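Local coordinates for protein pyruvate kinase (Pyrobaculum aerophilum, PDB 3QTG) that catalyses the final step of glycolysis, the interconversion of phosphoenolpyruvate and ADP with pyruvate and ATP, with the help of a divalent metal cation, at residues R19-G24 with N323-G328; V252-L257 with V286-L291. One frame throughout, in Å; residues are numbered along the deposited sequence.

Contact 1 (R19-G24 with N323-G328); sequences RVATLG and NETASG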
loop_
_atom_site.group_PDB
_atom_site.type_symbol
_atom_site.label_atom_id
_atom_site.label_comp_id
_atom_site.label_asym_id
_atom_site.label_seq_id
_atom_site.Cartn_x
_atom_site.Cartn_y
_atom_site.Cartn_z
ATOM N N ARG A 19 26.642 -22.249 -1.100
ATOM C CA ARG A 19 26.961 -23.453 -0.335
ATOM C C ARG A 19 28.437 -23.400 0.029
ATOM O O ARG A 19 29.304 -23.358 -0.851
ATOM C CB ARG A 19 26.663 -24.701 -1.185
ATOM C CG ARG A 19 25.225 -24.789 -1.755
ATOM C CD ARG A 19 25.152 -25.562 -3.097
ATOM N NE ARG A 19 25.998 -24.933 -4.115
ATOM C CZ ARG A 19 26.180 -25.370 -5.359
ATOM N NH1 ARG A 19 25.586 -26.473 -5.801
ATOM N NH2 ARG A 19 26.969 -24.686 -6.172
ATOM N N VAL A 20 28.710 -23.357 1.332
ATOM C CA VAL A 20 30.072 -23.334 1.850
ATOM C C VAL A 20 30.358 -24.615 2.657
ATOM O O VAL A 20 29.548 -25.017 3.490
ATOM C CB VAL A 20 30.334 -22.057 2.715
ATOM C CG1 VAL A 20 31.616 -22.191 3.558
ATOM C CG2 VAL A 20 30.393 -20.833 1.827
ATOM N N ALA A 21 31.492 -25.256 2.379
ATOM C CA ALA A 21 31.936 -26.436 3.150
ATOM C C ALA A 21 33.269 -26.181 3.821
ATOM O O ALA A 21 34.110 -25.479 3.272
ATOM C CB ALA A 21 32.033 -27.662 2.275
ATOM N N THR A 22 33.438 -26.740 5.020
ATOM C CA THR A 22 34.708 -26.694 5.723
ATOM C C THR A 22 35.605 -27.872 5.335
ATOM O O THR A 22 35.166 -29.018 5.281
ATOM C CB THR A 22 34.517 -26.682 7.245
ATOM O OG1 THR A 22 33.781 -25.505 7.617
ATOM C CG2 THR A 22 35.876 -26.704 7.973
ATOM N N LEU A 23 36.873 -27.568 5.076
ATOM C CA LEU A 23 37.844 -28.585 4.713
ATOM C C LEU A 23 38.543 -29.104 5.957
ATOM O O LEU A 23 38.931 -28.327 6.832
ATOM C CB LEU A 23 38.875 -28.012 3.745
ATOM C CG LEU A 23 38.391 -27.482 2.397
ATOM C CD1 LEU A 23 39.604 -26.975 1.628
ATOM C CD2 LEU A 23 37.621 -28.541 1.576
ATOM N N GLY A 24 38.704 -30.420 6.027
ATOM C CA GLY A 24 39.364 -31.048 7.170
ATOM C C GLY A 24 39.980 -32.369 6.766
ATOM O O GLY A 24 40.167 -32.610 5.568
ATOM N N ASN A 323 31.540 -29.393 10.801
ATOM C CA ASN A 323 31.936 -30.777 11.135
ATOM C C ASN A 323 31.476 -31.812 10.139
ATOM O O ASN A 323 32.184 -32.809 9.903
ATOM C CB ASN A 323 31.383 -31.172 12.486
ATOM C CG ASN A 323 31.708 -30.170 13.561
ATOM O OD1 ASN A 323 30.799 -29.604 14.175
ATOM N ND2 ASN A 323 32.996 -29.936 13.799
ATOM N N GLU A 324 30.282 -31.575 9.580
ATOM C CA GLU A 324 29.627 -32.437 8.592
ATOM C C GLU A 324 30.554 -32.795 7.444
ATOM O O GLU A 324 30.431 -33.868 6.845
ATOM C CB GLU A 324 28.384 -31.741 7.986
ATOM C CG GLU A 324 27.304 -31.330 8.965
ATOM C CD GLU A 324 27.397 -29.882 9.425
ATOM O OE1 GLU A 324 28.524 -29.351 9.560
ATOM O OE2 GLU A 324 26.332 -29.268 9.671
ATOM N N THR A 325 31.454 -31.878 7.111
ATOM C CA THR A 325 32.405 -32.093 6.023
ATOM C C THR A 325 33.859 -32.180 6.514
ATOM O O THR A 325 34.674 -32.877 5.916
ATOM C CB THR A 325 32.266 -31.006 4.911
ATOM O OG1 THR A 325 32.599 -29.718 5.442
ATOM C CG2 THR A 325 30.829 -30.979 4.330
ATOM N N ALA A 326 34.168 -31.483 7.607
ATOM C CA ALA A 326 35.532 -31.403 8.115
ATOM C C ALA A 326 36.018 -32.746 8.684
ATOM O O ALA A 326 37.115 -33.203 8.352
ATOM C CB ALA A 326 35.658 -30.298 9.164
ATOM N N SER A 327 35.186 -33.379 9.512
ATOM C CA SER A 327 35.606 -34.532 10.311
ATOM C C SER A 327 34.649 -35.718 10.242
ATOM O O SER A 327 34.957 -36.795 10.754
ATOM C CB SER A 327 35.805 -34.100 11.770
ATOM O OG SER A 327 34.657 -33.428 12.267
ATOM N N GLY A 328 33.501 -35.516 9.597
ATOM C CA GLY A 328 32.469 -36.533 9.468
ATOM C C GLY A 328 32.747 -37.638 8.463
ATOM O O GLY A 328 33.700 -37.583 7.684
#
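The hydroxyl of Thr325 joins the first barrel strand to the short helix after the last one, its OG1 donating to Thr22 O at 2.7 Å. It meets that carbonyl in its plane, on a lone pair, with a C=O...OG1 angle of 126°. A chi1 of 64° sets OG1 between the backbone N and carbonyl carbon of its own residue and leaves Thr325 CG2 anti to the carbonyl carbon, 4.1 Å from Ala21 CB. Strands 18-22 and 318-321 are the first and eighth of a TIM barrel, so the contact lies where the closed parallel sheet meets itself. Helices 331-343 and 32-39 border the Ala21 and Thr325 side chains, through Val335 and Phe38. Beyond the hydroxyl, Thr22 CG2 rests on Ala326 CB, 3.8 Å away, while Thr22 OG1 bonds to Leu321 O and to NE of Arg46, which probably binds substrate, and so probably helps position that arginine from the second shell. Farther along, the chains come close backbone to backbone: Gly24 CA approaches Ala326 O at 3.3 Å in a CA-H...O contact, at a place where a side chain on Gly24 would collide with that oxygen.

Contact 2 (V252-L257 with V286-L291); sequences VARGDL and VATQLL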
loop_
_atom_site.group_PDB
_atom_site.type_symbol
_atom_site.label_atom_id
_atom_site.label_comp_id
_atom_site.label_asym_id
_atom_site.label_seq_id
_atom_site.Cartn_x
_atom_site.Cartn_y
_atom_site.Cartn_z
ATOM N N VAL A 252 25.840 -16.081 11.413
ATOM C CA VAL A 252 25.178 -16.657 12.585
ATOM C C VAL A 252 25.897 -17.981 12.933
ATOM O O VAL A 252 25.790 -18.981 12.212
ATOM C CB VAL A 252 23.644 -16.910 12.351
ATOM C CG1 VAL A 252 22.965 -17.515 13.603
ATOM C CG2 VAL A 252 22.937 -15.644 11.929
ATOM N N ALA A 253 26.674 -17.949 14.013
ATOM C CA ALA A 253 27.444 -19.123 14.450
ATOM C C ALA A 253 26.596 -19.828 15.494
ATOM O O ALA A 253 26.639 -19.495 16.683
ATOM C CB ALA A 253 28.845 -18.712 15.005
ATOM N N ARG A 254 25.779 -20.768 15.009
ATOM C CA ARG A 254 24.744 -21.450 15.799
ATOM C C ARG A 254 25.286 -22.239 16.976
ATOM O O ARG A 254 24.751 -22.147 18.084
ATOM C CB ARG A 254 23.966 -22.424 14.927
ATOM C CG ARG A 254 22.994 -21.804 13.944
ATOM C CD ARG A 254 22.384 -22.945 13.183
ATOM N NE ARG A 254 21.049 -22.624 12.771
ATOM C CZ ARG A 254 20.196 -23.513 12.291
ATOM N NH1 ARG A 254 20.559 -24.785 12.178
ATOM N NH2 ARG A 254 18.995 -23.119 11.922
ATOM N N GLY A 255 26.318 -23.049 16.728
ATOM C CA GLY A 255 26.937 -23.839 17.791
ATOM C C GLY A 255 27.341 -22.954 18.961
ATOM O O GLY A 255 26.949 -23.197 20.096
ATOM N N ASP A 256 28.074 -21.891 18.678
ATOM C CA ASP A 256 28.535 -20.983 19.719
ATOM C C ASP A 256 27.438 -20.206 20.435
ATOM O O ASP A 256 27.487 -20.024 21.660
ATOM C CB ASP A 256 29.583 -20.051 19.130
ATOM C CG ASP A 256 30.867 -20.805 18.744
ATOM O OD1 ASP A 256 31.342 -21.612 19.588
ATOM O OD2 ASP A 256 31.393 -20.615 17.609
ATOM N N LEU A 257 26.447 -19.752 19.674
ATOM C CA LEU A 257 25.349 -18.964 20.219
ATOM C C LEU A 257 24.441 -19.828 21.092
ATOM O O LEU A 257 23.832 -19.343 22.049
ATOM C CB LEU A 257 24.563 -18.341 19.060
ATOM C CG LEU A 257 23.967 -16.937 19.044
ATOM C CD1 LEU A 257 24.751 -15.861 19.788
ATOM C CD2 LEU A 257 23.784 -16.580 17.561
ATOM N N VAL A 286 24.477 -18.484 7.644
ATOM C CA VAL A 286 24.188 -19.298 8.819
ATOM C C VAL A 286 25.151 -20.493 8.794
ATOM O O VAL A 286 25.258 -21.190 7.785
ATOM C CB VAL A 286 22.704 -19.714 8.912
ATOM C CG1 VAL A 286 22.485 -20.676 10.069
ATOM C CG2 VAL A 286 21.792 -18.464 9.115
ATOM N N ALA A 287 25.868 -20.678 9.902
ATOM C CA ALA A 287 26.937 -21.673 10.044
ATOM C C ALA A 287 26.669 -22.640 11.204
ATOM O O ALA A 287 26.143 -22.227 12.241
ATOM C CB ALA A 287 28.282 -20.954 10.285
ATOM N N THR A 288 27.086 -23.900 11.019
ATOM C CA THR A 288 27.133 -24.966 12.049
ATOM C C THR A 288 25.749 -25.535 12.340
ATOM O O THR A 288 24.750 -24.800 12.285
ATOM C CB THR A 288 27.800 -24.517 13.392
ATOM O OG1 THR A 288 26.866 -23.769 14.174
ATOM C CG2 THR A 288 29.038 -23.685 13.171
ATOM N N GLN A 289 25.684 -26.837 12.645
ATOM C CA GLN A 289 24.435 -27.469 13.067
ATOM C C GLN A 289 23.356 -27.384 11.985
ATOM O O GLN A 289 22.181 -27.074 12.278
ATOM C CB GLN A 289 23.891 -26.801 14.344
ATOM C CG GLN A 289 24.853 -26.738 15.519
ATOM C CD GLN A 289 24.783 -27.959 16.381
ATOM O OE1 GLN A 289 23.742 -28.633 16.458
ATOM N NE2 GLN A 289 25.893 -28.266 17.053
ATOM N N LEU A 290 23.749 -27.621 10.740
ATOM C CA LEU A 290 22.773 -27.667 9.664
ATOM C C LEU A 290 22.418 -29.108 9.313
ATOM O O LEU A 290 21.240 -29.453 9.208
ATOM C CB LEU A 290 23.267 -26.871 8.444
ATOM C CG LEU A 290 23.363 -25.355 8.653
ATOM C CD1 LEU A 290 24.265 -24.741 7.623
ATOM C CD2 LEU A 290 21.984 -24.646 8.700
ATOM N N LEU A 291 23.446 -29.941 9.118
ATOM C CA LEU A 291 23.263 -31.343 8.745
ATOM C C LEU A 291 24.076 -32.218 9.688
ATOM O O LEU A 291 24.752 -33.170 9.283
ATOM C CB LEU A 291 23.642 -31.575 7.274
ATOM C CG LEU A 291 22.840 -30.798 6.213
ATOM C CD1 LEU A 291 23.439 -30.967 4.822
ATOM C CD2 LEU A 291 21.369 -31.224 6.208
#
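The guanidinium of Arg254 has Leu290 CD2 over one face and the carbonyl oxygens of Thr288 and Gln289 at its edge. The Leu290 and Arg254 side chains cross at about a right angle, with Leu290 CD2 3.8 Å from Arg254 NH1, and Val286 CG1 comes up obliquely to Arg254 NE at 3.6 Å. Arg254 NH1 makes a weak, bent bond to Gln289 O, 2.8 Å long with an N-H...O angle of 123°; the stronger hold is outside, where NH2 pairs with Asp307 in a salt bridge and with Gln270. The Arg254 chain, extended from CG to NE, lays its CD 3.1 Å from Thr288 O. An alanine at Arg254 would probably leave Asp307 without its charged mate and open a gap beside Val286 and Leu290. Strands 249-253 and 284-287, the sixth and seventh of the TIM barrel, run parallel here, Ala287 N bonding to Val252 O and Arg254 N to Ala287 O. At their ends, Thr288 OG1 accepts from Gly255 N at 2.7 Å and donates to Ala287 O at 2.6 Å, reaching that oxygen from the same face of its plane as Arg254 N. The hydroxyl thus ties the start of helix 254-257 to the neighbouring loop, linking Gly255 and Thr288, both of which probably bind substrate. Val252 and Val286 lie side by side, Val252 CB to Val286 CG2 at 4.0 Å.

Both contacts belong to the one eight-stranded barrel, their centres about 13 Å apart. Contact 1 sets the first strand against the short helix that follows the eighth, beside the place where those two strands pair to close the barrel; contact 2 joins the sixth and seventh strands, and its residues fall in sequence between the two segments of contact 1. Strand 318-321 bridges them, lying beside 284-287 on one side and 18-22 on the other. They also touch directly: Glu324 OE2 probably accepts hydrogen bonds from the backbone N of Leu290 and Leu291. This places the helix after strand eight directly against the loop that carries Thr288, which probably binds substrate.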